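Local coordinates for 11R-lipoxygenase (Gersemia fruticosa, PDB 3VF1), which probably adds molecular oxygen to polyunsaturated fatty acids as a calcium-dependent lipoxygenase, using one non-heme iron ion per subunit, at residues Y386-M389 and I390-L394; C396-M399 and M400-T403; S572-H575 and A576-F580. All coordinates share one frame; numbering follows the deposited sequence.

Interaction 1: Y386-M389 and I390-L394; sequences YHQM and ITHLL. With FE2 (Fe (II) ion), chain E.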
ATOM      1  N   TYR A 386     -12.147 -11.192   1.276  1.00 25.00           N
ATOM      2  CA  TYR A 386     -12.112 -10.125   0.287  1.00 25.42           C
ATOM      3  C   TYR A 386     -11.057  -9.082   0.647  1.00 25.21           C
ATOM      4  O   TYR A 386     -10.269  -8.670  -0.200  1.00 24.87           O
ATOM      5  CB  TYR A 386     -13.490  -9.466   0.194  1.00 25.70           C
ATOM      6  CG  TYR A 386     -13.665  -8.542  -0.989  1.00 26.69           C
ATOM      7  CD1 TYR A 386     -13.058  -7.292  -1.019  1.00 25.32           C
ATOM      8  CD2 TYR A 386     -14.453  -8.912  -2.071  1.00 27.57           C
ATOM      9  CE1 TYR A 386     -13.222  -6.443  -2.097  1.00 24.50           C
ATOM     10  CE2 TYR A 386     -14.624  -8.070  -3.154  1.00 27.43           C
ATOM     11  CZ  TYR A 386     -14.006  -6.836  -3.160  1.00 27.70           C
ATOM     12  OH  TYR A 386     -14.174  -5.997  -4.236  1.00 27.23           O
ATOM     13  N   HIS A 387     -11.040  -8.661   1.907  1.00 24.64           N
ATOM     14  CA  HIS A 387     -10.138  -7.598   2.336  1.00 26.14           C
ATOM     15  C   HIS A 387      -8.669  -7.986   2.200  1.00 24.75           C
ATOM     16  O   HIS A 387      -7.869  -7.226   1.660  1.00 27.26           O
ATOM     17  CB  HIS A 387     -10.410  -7.203   3.785  1.00 25.12           C
ATOM     18  CG  HIS A 387      -9.327  -6.364   4.387  1.00 26.06           C
ATOM     19  ND1 HIS A 387      -8.445  -6.851   5.326  1.00 28.63           N
ATOM     20  CD2 HIS A 387      -8.970  -5.078   4.167  1.00 29.50           C
ATOM     21  CE1 HIS A 387      -7.599  -5.897   5.669  1.00 28.08           C
ATOM     22  NE2 HIS A 387      -7.894  -4.811   4.979  1.00 29.44           N
ATOM     23  N   GLN A 388      -8.318  -9.166   2.697  1.00 24.40           N
ATOM     24  CA  GLN A 388      -6.925  -9.593   2.724  1.00 26.13           C
ATOM     25  C   GLN A 388      -6.343  -9.767   1.325  1.00 28.40           C
ATOM     26  O   GLN A 388      -5.263  -9.262   1.031  1.00 32.55           O
ATOM     27  CB  GLN A 388      -6.787 -10.903   3.502  1.00 25.97           C
ATOM     28  CG  GLN A 388      -7.013 -10.763   4.996  1.00 30.89           C
ATOM     29  CD  GLN A 388      -5.969  -9.884   5.662  1.00 37.12           C
ATOM     30  OE1 GLN A 388      -4.854  -9.733   5.162  1.00 38.26           O
ATOM     31  NE2 GLN A 388      -6.329  -9.295   6.796  1.00 35.55           N
ATOM     32  N   MET A 389      -7.063 -10.479   0.466  1.00 27.55           N
ATOM     33  CA  MET A 389      -6.532 -10.848  -0.841  1.00 26.90           C
ATOM     34  C   MET A 389      -6.772  -9.787  -1.914  1.00 27.23           C
ATOM     35  O   MET A 389      -5.895  -9.528  -2.738  1.00 31.83           O
ATOM     36  CB  MET A 389      -7.128 -12.182  -1.293  1.00 27.02           C
ATOM     37  CG  MET A 389      -6.921 -13.317  -0.303  1.00 27.72           C
ATOM     38  SD  MET A 389      -5.227 -13.395   0.323  1.00 33.41           S
ATOM     39  CE  MET A 389      -4.292 -13.466  -1.201  1.00 26.84           C
ATOM     40  N   ILE A 390      -7.949  -9.172  -1.906  1.00 23.70           N
ATOM     41  CA  ILE A 390      -8.311  -8.228  -2.962  1.00 25.48           C
ATOM     42  C   ILE A 390      -8.043  -6.778  -2.570  1.00 27.70           C
ATOM     43  O   ILE A 390      -7.312  -6.068  -3.262  1.00 29.26           O
ATOM     44  CB  ILE A 390      -9.791  -8.381  -3.373  1.00 26.50           C
ATOM     45  CG1 ILE A 390      -9.997  -9.724  -4.077  1.00 26.05           C
ATOM     46  CG2 ILE A 390     -10.214  -7.236  -4.285  1.00 23.93           C
ATOM     47  CD1 ILE A 390     -11.433 -10.005  -4.475  1.00 30.27           C
ATOM     48  N   THR A 391      -8.633  -6.339  -1.464  1.00 25.31           N
ATOM     49  CA  THR A 391      -8.522  -4.945  -1.050  1.00 26.49           C
ATOM     50  C   THR A 391      -7.092  -4.570  -0.676  1.00 27.58           C
ATOM     51  O   THR A 391      -6.625  -3.480  -1.002  1.00 26.04           O
ATOM     52  CB  THR A 391      -9.438  -4.636   0.145  1.00 26.15           C
ATOM     53  OG1 THR A 391     -10.793  -4.950  -0.198  1.00 29.74           O
ATOM     54  CG2 THR A 391      -9.335  -3.165   0.533  1.00 25.85           C
ATOM     55  N   HIS A 392      -6.397  -5.470   0.012  1.00 26.09           N
ATOM     56  CA  HIS A 392      -5.054  -5.167   0.492  1.00 26.83           C
ATOM     57  C   HIS A 392      -3.965  -5.624  -0.471  1.00 29.09           C
ATOM     58  O   HIS A 392      -3.318  -4.802  -1.111  1.00 32.83           O
ATOM     59  CB  HIS A 392      -4.818  -5.783   1.871  1.00 28.47           C
ATOM     60  CG  HIS A 392      -3.448  -5.527   2.417  1.00 33.36           C
ATOM     61  ND1 HIS A 392      -2.655  -6.524   2.942  1.00 34.39           N
ATOM     62  CD2 HIS A 392      -2.726  -4.384   2.512  1.00 32.91           C
ATOM     63  CE1 HIS A 392      -1.507  -6.008   3.341  1.00 35.35           C
ATOM     64  NE2 HIS A 392      -1.524  -4.711   3.091  1.00 33.95           N
ATOM     65  N   LEU A 393      -3.763  -6.932  -0.578  1.00 28.32           N
ATOM     66  CA  LEU A 393      -2.648  -7.460  -1.359  1.00 30.94           C
ATOM     67  C   LEU A 393      -2.736  -7.101  -2.843  1.00 29.24           C
ATOM     68  O   LEU A 393      -1.822  -6.487  -3.387  1.00 31.02           O
ATOM     69  CB  LEU A 393      -2.534  -8.976  -1.177  1.00 27.26           C
ATOM     70  CG  LEU A 393      -2.065  -9.408   0.216  1.00 35.77           C
ATOM     71  CD1 LEU A 393      -2.073 -10.925   0.353  1.00 39.00           C
ATOM     72  CD2 LEU A 393      -0.677  -8.858   0.512  1.00 33.55           C
ATOM     73  N   LEU A 394      -3.827  -7.475  -3.499  1.00 28.17           N
ATOM     74  CA  LEU A 394      -3.953  -7.225  -4.932  1.00 27.79           C
ATOM     75  C   LEU A 394      -4.025  -5.736  -5.263  1.00 29.18           C
ATOM     76  O   LEU A 394      -3.169  -5.208  -5.974  1.00 31.19           O
ATOM     77  CB  LEU A 394      -5.187  -7.924  -5.506  1.00 27.94           C
ATOM     78  CG  LEU A 394      -5.444  -7.610  -6.983  1.00 29.03           C
ATOM     79  CD1 LEU A 394      -4.257  -8.038  -7.838  1.00 28.98           C
ATOM     80  CD2 LEU A 394      -6.723  -8.269  -7.475  1.00 30.20           C
TER
HETATM   81 FE   FE2 E 701       0.574  -3.830   3.263  1.00 40.14          FE
HETATM   82  O   HOH W   1       1.123  -5.236   5.061  1.00 43.10           O

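Interaction 2: C396-M399 and M400-T403; sequences CHLM and MEPT. With FE2 (Fe (II) ion), chain E.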
ATOM      1  N   CYS A 396      -3.552  -2.987  -3.717  1.00 28.57           N
ATOM      2  CA  CYS A 396      -2.526  -2.057  -3.248  1.00 29.59           C
ATOM      3  C   CYS A 396      -1.127  -2.553  -3.600  1.00 31.65           C
ATOM      4  O   CYS A 396      -0.423  -1.930  -4.396  1.00 31.54           O
ATOM      5  CB  CYS A 396      -2.627  -1.827  -1.735  1.00 29.68           C
ATOM      6  SG  CYS A 396      -4.059  -0.860  -1.204  1.00 30.71           S
ATOM      7  N   HIS A 397      -0.727  -3.672  -3.006  1.00 30.20           N
ATOM      8  CA  HIS A 397       0.626  -4.187  -3.189  1.00 30.46           C
ATOM      9  C   HIS A 397       0.928  -4.530  -4.649  1.00 30.26           C
ATOM     10  O   HIS A 397       1.835  -3.953  -5.250  1.00 30.55           O
ATOM     11  CB  HIS A 397       0.860  -5.413  -2.299  1.00 26.46           C
ATOM     12  CG  HIS A 397       1.099  -5.078  -0.859  1.00 32.85           C
ATOM     13  ND1 HIS A 397       2.315  -5.279  -0.242  1.00 32.73           N
ATOM     14  CD2 HIS A 397       0.280  -4.554   0.085  1.00 32.59           C
ATOM     15  CE1 HIS A 397       2.235  -4.896   1.021  1.00 32.59           C
ATOM     16  NE2 HIS A 397       1.011  -4.451   1.243  1.00 31.61           N
ATOM     17  N   LEU A 398       0.173  -5.463  -5.218  1.00 28.70           N
ATOM     18  CA  LEU A 398       0.483  -5.988  -6.545  1.00 26.45           C
ATOM     19  C   LEU A 398       0.168  -5.010  -7.681  1.00 27.86           C
ATOM     20  O   LEU A 398       0.914  -4.930  -8.654  1.00 31.43           O
ATOM     21  CB  LEU A 398      -0.250  -7.313  -6.776  1.00 26.58           C
ATOM     22  CG  LEU A 398       0.080  -8.423  -5.772  1.00 29.87           C
ATOM     23  CD1 LEU A 398      -0.592  -9.728  -6.173  1.00 29.31           C
ATOM     24  CD2 LEU A 398       1.584  -8.618  -5.639  1.00 27.91           C
ATOM     25  N   MET A 399      -0.927  -4.269  -7.561  1.00 28.60           N
ATOM     26  CA  MET A 399      -1.337  -3.348  -8.622  1.00 28.56           C
ATOM     27  C   MET A 399      -0.423  -2.126  -8.726  1.00 30.90           C
ATOM     28  O   MET A 399      -0.378  -1.468  -9.765  1.00 31.16           O
ATOM     29  CB  MET A 399      -2.786  -2.899  -8.413  1.00 28.00           C
ATOM     30  CG  MET A 399      -3.823  -3.929  -8.848  1.00 31.81           C
ATOM     31  SD  MET A 399      -3.886  -4.154 -10.639  1.00 37.00           S
ATOM     32  CE  MET A 399      -4.627  -2.609 -11.163  1.00 30.13           C
ATOM     33  N   MET A 400       0.306  -1.822  -7.658  1.00 28.84           N
ATOM     34  CA  MET A 400       1.179  -0.651  -7.649  1.00 29.76           C
ATOM     35  C   MET A 400       2.626  -0.984  -8.005  1.00 30.06           C
ATOM     36  O   MET A 400       3.390  -0.097  -8.380  1.00 32.59           O
ATOM     37  CB  MET A 400       1.139   0.038  -6.283  1.00 32.24           C
ATOM     38  CG  MET A 400      -0.153   0.787  -5.991  1.00 32.15           C
ATOM     39  SD  MET A 400      -0.518   2.063  -7.208  1.00 35.44           S
ATOM     40  CE  MET A 400      -1.769   1.249  -8.194  1.00 28.08           C
ATOM     41  N   GLU A 401       3.006  -2.252  -7.892  1.00 29.90           N
ATOM     42  CA  GLU A 401       4.392  -2.646  -8.130  1.00 29.50           C
ATOM     43  C   GLU A 401       4.869  -2.300  -9.546  1.00 29.69           C
ATOM     44  O   GLU A 401       5.993  -1.828  -9.723  1.00 27.29           O
ATOM     45  CB  GLU A 401       4.586  -4.140  -7.866  1.00 29.93           C
ATOM     46  CG  GLU A 401       6.038  -4.588  -7.940  1.00 30.82           C
ATOM     47  CD  GLU A 401       6.204  -6.076  -7.712  1.00 34.77           C
ATOM     48  OE1 GLU A 401       5.237  -6.727  -7.260  1.00 32.38           O
ATOM     49  OE2 GLU A 401       7.306  -6.597  -7.987  1.00 34.41           O
ATOM     50  N   PRO A 402       4.019  -2.533 -10.557  1.00 29.91           N
ATOM     51  CA  PRO A 402       4.404  -2.261 -11.947  1.00 30.24           C
ATOM     52  C   PRO A 402       4.926  -0.841 -12.174  1.00 32.81           C
ATOM     53  O   PRO A 402       5.790  -0.647 -13.027  1.00 34.18           O
ATOM     54  CB  PRO A 402       3.101  -2.476 -12.716  1.00 29.33           C
ATOM     55  CG  PRO A 402       2.345  -3.453 -11.894  1.00 31.45           C
ATOM     56  CD  PRO A 402       2.671  -3.121 -10.471  1.00 31.02           C
ATOM     57  N   THR A 403       4.412   0.132 -11.426  1.00 29.15           N
ATOM     58  CA  THR A 403       4.832   1.519 -11.604  1.00 32.00           C
ATOM     59  C   THR A 403       6.257   1.713 -11.101  1.00 34.40           C
ATOM     60  O   THR A 403       6.995   2.551 -11.619  1.00 37.37           O
ATOM     61  CB  THR A 403       3.900   2.511 -10.876  1.00 29.40           C
ATOM     62  OG1 THR A 403       4.051   2.373  -9.458  1.00 29.04           O
ATOM     63  CG2 THR A 403       2.444   2.278 -11.271  1.00 27.74           C
TER
HETATM   64 FE   FE2 E 701       0.574  -3.830   3.263  1.00 40.14          FE
HETATM   65  O   HOH W   1       1.123  -5.236   5.061  1.00 43.10           O

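Interaction 3: S572-H575 and A576-F580; sequences SCQH and AAVNF. With FE2 (Fe (II) ion), chain E.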
ATOM      1  N   SER A 572       0.125   5.548  -0.618  1.00 27.59           N
ATOM      2  CA  SER A 572       0.158   6.192   0.690  1.00 28.46           C
ATOM      3  C   SER A 572      -1.145   6.004   1.469  1.00 26.41           C
ATOM      4  O   SER A 572      -1.191   5.237   2.431  1.00 26.83           O
ATOM      5  CB  SER A 572       0.483   7.684   0.548  1.00 27.84           C
ATOM      6  OG  SER A 572      -0.479   8.354  -0.249  1.00 28.69           O
ATOM      7  N   CYS A 573      -2.195   6.700   1.046  1.00 24.98           N
ATOM      8  CA  CYS A 573      -3.444   6.748   1.804  1.00 26.02           C
ATOM      9  C   CYS A 573      -4.204   5.421   1.798  1.00 24.09           C
ATOM     10  O   CYS A 573      -4.480   4.857   2.857  1.00 25.64           O
ATOM     11  CB  CYS A 573      -4.342   7.862   1.262  1.00 25.05           C
ATOM     12  SG  CYS A 573      -3.655   9.512   1.464  1.00 29.66           S
ATOM     13  N   GLN A 574      -4.543   4.930   0.611  1.00 23.56           N
ATOM     14  CA  GLN A 574      -5.346   3.719   0.500  1.00 24.62           C
ATOM     15  C   GLN A 574      -4.714   2.574   1.280  1.00 25.15           C
ATOM     16  O   GLN A 574      -5.383   1.917   2.076  1.00 27.07           O
ATOM     17  CB  GLN A 574      -5.521   3.313  -0.963  1.00 26.09           C
ATOM     18  CG  GLN A 574      -6.470   2.138  -1.169  1.00 25.63           C
ATOM     19  CD  GLN A 574      -7.900   2.448  -0.755  1.00 26.54           C
ATOM     20  OE1 GLN A 574      -8.210   3.560  -0.327  1.00 24.61           O
ATOM     21  NE2 GLN A 574      -8.778   1.463  -0.884  1.00 30.21           N
ATOM     22  N   HIS A 575      -3.426   2.335   1.055  1.00 23.85           N
ATOM     23  CA  HIS A 575      -2.734   1.260   1.755  1.00 25.71           C
ATOM     24  C   HIS A 575      -2.818   1.456   3.262  1.00 26.90           C
ATOM     25  O   HIS A 575      -3.041   0.506   4.007  1.00 29.51           O
ATOM     26  CB  HIS A 575      -1.270   1.173   1.331  1.00 25.99           C
ATOM     27  CG  HIS A 575      -0.499   0.124   2.067  1.00 27.87           C
ATOM     28  ND1 HIS A 575       0.383   0.423   3.083  1.00 27.69           N
ATOM     29  CD2 HIS A 575      -0.494  -1.226   1.950  1.00 31.08           C
ATOM     30  CE1 HIS A 575       0.907  -0.695   3.552  1.00 30.11           C
ATOM     31  NE2 HIS A 575       0.392  -1.711   2.881  1.00 28.81           N
ATOM     32  N   ALA A 576      -2.641   2.694   3.709  1.00 26.44           N
ATOM     33  CA  ALA A 576      -2.679   2.999   5.133  1.00 26.55           C
ATOM     34  C   ALA A 576      -4.047   2.676   5.721  1.00 24.97           C
ATOM     35  O   ALA A 576      -4.148   2.127   6.819  1.00 27.49           O
ATOM     36  CB  ALA A 576      -2.338   4.464   5.373  1.00 25.26           C
ATOM     37  N   ALA A 577      -5.097   3.019   4.984  1.00 23.27           N
ATOM     38  CA  ALA A 577      -6.463   2.859   5.471  1.00 23.85           C
ATOM     39  C   ALA A 577      -6.837   1.390   5.647  1.00 25.37           C
ATOM     40  O   ALA A 577      -7.540   1.031   6.590  1.00 26.18           O
ATOM     41  CB  ALA A 577      -7.440   3.543   4.525  1.00 23.39           C
ATOM     42  N   VAL A 578      -6.360   0.545   4.739  1.00 25.62           N
ATOM     43  CA  VAL A 578      -6.726  -0.867   4.746  1.00 25.56           C
ATOM     44  C   VAL A 578      -5.640  -1.758   5.348  1.00 26.73           C
ATOM     45  O   VAL A 578      -5.796  -2.974   5.395  1.00 29.58           O
ATOM     46  CB  VAL A 578      -7.024  -1.375   3.322  1.00 26.15           C
ATOM     47  CG1 VAL A 578      -7.947  -0.406   2.592  1.00 26.82           C
ATOM     48  CG2 VAL A 578      -5.732  -1.575   2.542  1.00 24.89           C
ATOM     49  N   ASN A 579      -4.544  -1.161   5.805  1.00 27.46           N
ATOM     50  CA  ASN A 579      -3.428  -1.937   6.341  1.00 28.64           C
ATOM     51  C   ASN A 579      -3.210  -1.713   7.838  1.00 27.22           C
ATOM     52  O   ASN A 579      -3.270  -2.653   8.626  1.00 30.22           O
ATOM     53  CB  ASN A 579      -2.144  -1.617   5.570  1.00 28.41           C
ATOM     54  CG  ASN A 579      -1.009  -2.573   5.897  1.00 33.82           C
ATOM     55  OD1 ASN A 579      -0.691  -3.474   5.115  1.00 44.39           O
ATOM     56  ND2 ASN A 579      -0.383  -2.372   7.047  1.00 31.65           N
ATOM     57  N   PHE A 580      -2.964  -0.466   8.228  1.00 27.92           N
ATOM     58  CA  PHE A 580      -2.616  -0.161   9.614  1.00 30.73           C
ATOM     59  C   PHE A 580      -3.838  -0.105  10.524  1.00 29.07           C
ATOM     60  O   PHE A 580      -3.710   0.088  11.734  1.00 31.47           O
ATOM     61  CB  PHE A 580      -1.825   1.147   9.689  1.00 27.83           C
ATOM     62  CG  PHE A 580      -0.503   1.084   8.985  1.00 32.36           C
ATOM     63  CD1 PHE A 580       0.567   0.419   9.556  1.00 34.71           C
ATOM     64  CD2 PHE A 580      -0.334   1.679   7.748  1.00 30.64           C
ATOM     65  CE1 PHE A 580       1.784   0.351   8.907  1.00 35.72           C
ATOM     66  CE2 PHE A 580       0.879   1.614   7.093  1.00 31.40           C
ATOM     67  CZ  PHE A 580       1.941   0.948   7.673  1.00 35.97           C
TER
HETATM   68 FE   FE2 E 701       0.574  -3.830   3.263  1.00 40.14          FE
HETATM   69  O   HOH W   1       1.123  -5.236   5.061  1.00 43.10           O

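Interaction 1: Y386-M389 and I390-L394
Tyr386 and Ile390 meet one turn apart on the helix 369-410. Ile390 CD1 lies over one face of the Tyr386 ring, 4.1 Å from its centroid and offset toward the rim. This is a CH-pi contact. The second branch, Ile390 CG2, packs on the same ring, 3.8 Å from Tyr386 CE1. Thr391 comes to the ring edge instead, with its OG1 in the ring plane and 3.4 Å from Tyr386 CD1. The tyrosine can reach both because its CG stands opposite the backbone N (chi1 -168°). Exchanging Tyr386 for an alanine is likely to leave Ile390 CD1 and CG2 without their aromatic surface and open a gap beside Thr391 OG1. Farther round the helix, Met389 and Leu393 lie side by side and point the same way. The methionine chain bends twice and brings its CE to 3.7 Å from Leu393 CD1.

The backbone is wider than an alpha helix here. Thr391 N, His392 N, Leu393 N and Leu394 N each bond to the carbonyl five residues back, which makes pi-type turns. A pi-helical stretch carrying iron ligands is a known feature of lipoxygenases. Tyr386 O takes two donors, Thr391 N at 3.1 Å and Ile390 N at 2.9 Å. The His392 N bond to His387 O is short, at 2.8 Å. His392 NE2 binds the iron at 2.3 Å, with water 1 in the plane at the ring edge.

The polar ends are held from outside. His387 NE2 bonds to Val578 O of helix 557-579, and Gln388 NE2 to Gln582 OE1. Thr391 OG1 bonds to Asn266 OD1.

Interaction 2: C396-M399 and M400-T403
The Glu401 carboxylate has the Leu398 side chain near one of its oxygens, with Leu398 CD2 4.4 Å from Glu401 OE1. The other flat group, the His397 imidazole, points away from 400-403, and no residue of that segment reaches its faces or edges. Its NE2 binds the iron at 2.2 Å. The His392 ring, also on the iron, meets it at a steep angle. His397 is thus one of the histidine ligands of the lipoxygenase non-heme iron, carried on the same helix as His392.

Behind the ring the helix changes its winding. A pi-type turn covers 396-398, and the bonds that follow are weak: Met400 N to Cys396 O, and Glu401 N to both His397 O and Leu398 O. Met400 CB packs on Cys396 O at 3.1 Å. The chain bends at chi2 and again at chi3, which brings CE back to 3.4 Å from Met399 O. Pro402 has no N-H to give. Its CD lies against Leu398 O at 3.1 Å instead, and the helix is kinked here. Thr403 OG1 bonds to Met400 O at 2.8 Å, in the carbonyl plane, and Thr403 N bonds to the same oxygen at 3.2 Å.

CG of Glu401 stands opposite the backbone N (chi1 -173°), and the buried chain runs straight on from there. Its OE2 forms a salt bridge with Arg436 NH2, while Asn432 ND2 bonds to both Glu401 OE1 and His397 O. Arg436 and Asn432 both lie on helix 428-438, where Ile428 and Ile431 also pack. Met400 faces helix 557-579 as well, while Leu398 and Met399 rest on helix 456-465.

Interaction 3: S572-H575 and A576-F580
This is a local contact one turn apart near the end of helix 557-579, where His575 and Asn579 bind the same iron. Their side chains lie side by side and point the same way, since both CG atoms stand opposite their backbone N (chi1 177° and -169°). Asn579 CB sits over one face of the His575 ring, 3.8 Å from the centroid. The amide plane is turned 35° from the ring. His575 NE2 binds the iron at 2.2 Å and Asn579 OD1 at 2.3 Å. As ligands of one metal the two atoms lie 3.0 Å apart.

Phe580 follows. Asn579 ND2 lies 3.8 Å above the plane of the Phe580 ring, over its centre. The same ND2 donates to Leu632 O outside the segments, which helps to fix which amide atom faces the metal.

Ala576 N, Ala577 N and Val578 N bond to the carbonyls of Ser572, Cys573 and Gln574, four residues back. Val578 CG1 also lies 4.0 Å from Gln574 NE2, while Gln574 OE1 bonds to Tyr492 OH of helix 491-514.

His392, His397 and the C-terminal OXT of Ile698 complete the protein ligands, and water 1 also binds. Three histidines, an asparagine and the terminal isoleucine carboxylate make up a non-heme iron site of the lipoxygenase family.

The chain reaches interaction 1 first, then interaction 2, both on helix 369-410, and interaction 3 much later, on helix 557-579. Each is local, so none closes a long loop, and none nests in or crosses another. Interactions 1 and 2 follow one another along one helix: Leu393 O and Leu398 N, and Leu394 O and Met399 N, lie at probable hydrogen-bond distance between them. Interaction 3, on helix 557-579, packs against this helix. Cys396 SG lies beside Gln574 CG, and Thr391 CG2 beside Val578 CG1. All three meet at the iron and share water 1, so the metal ties the two helices together in the catalytic part of the fold.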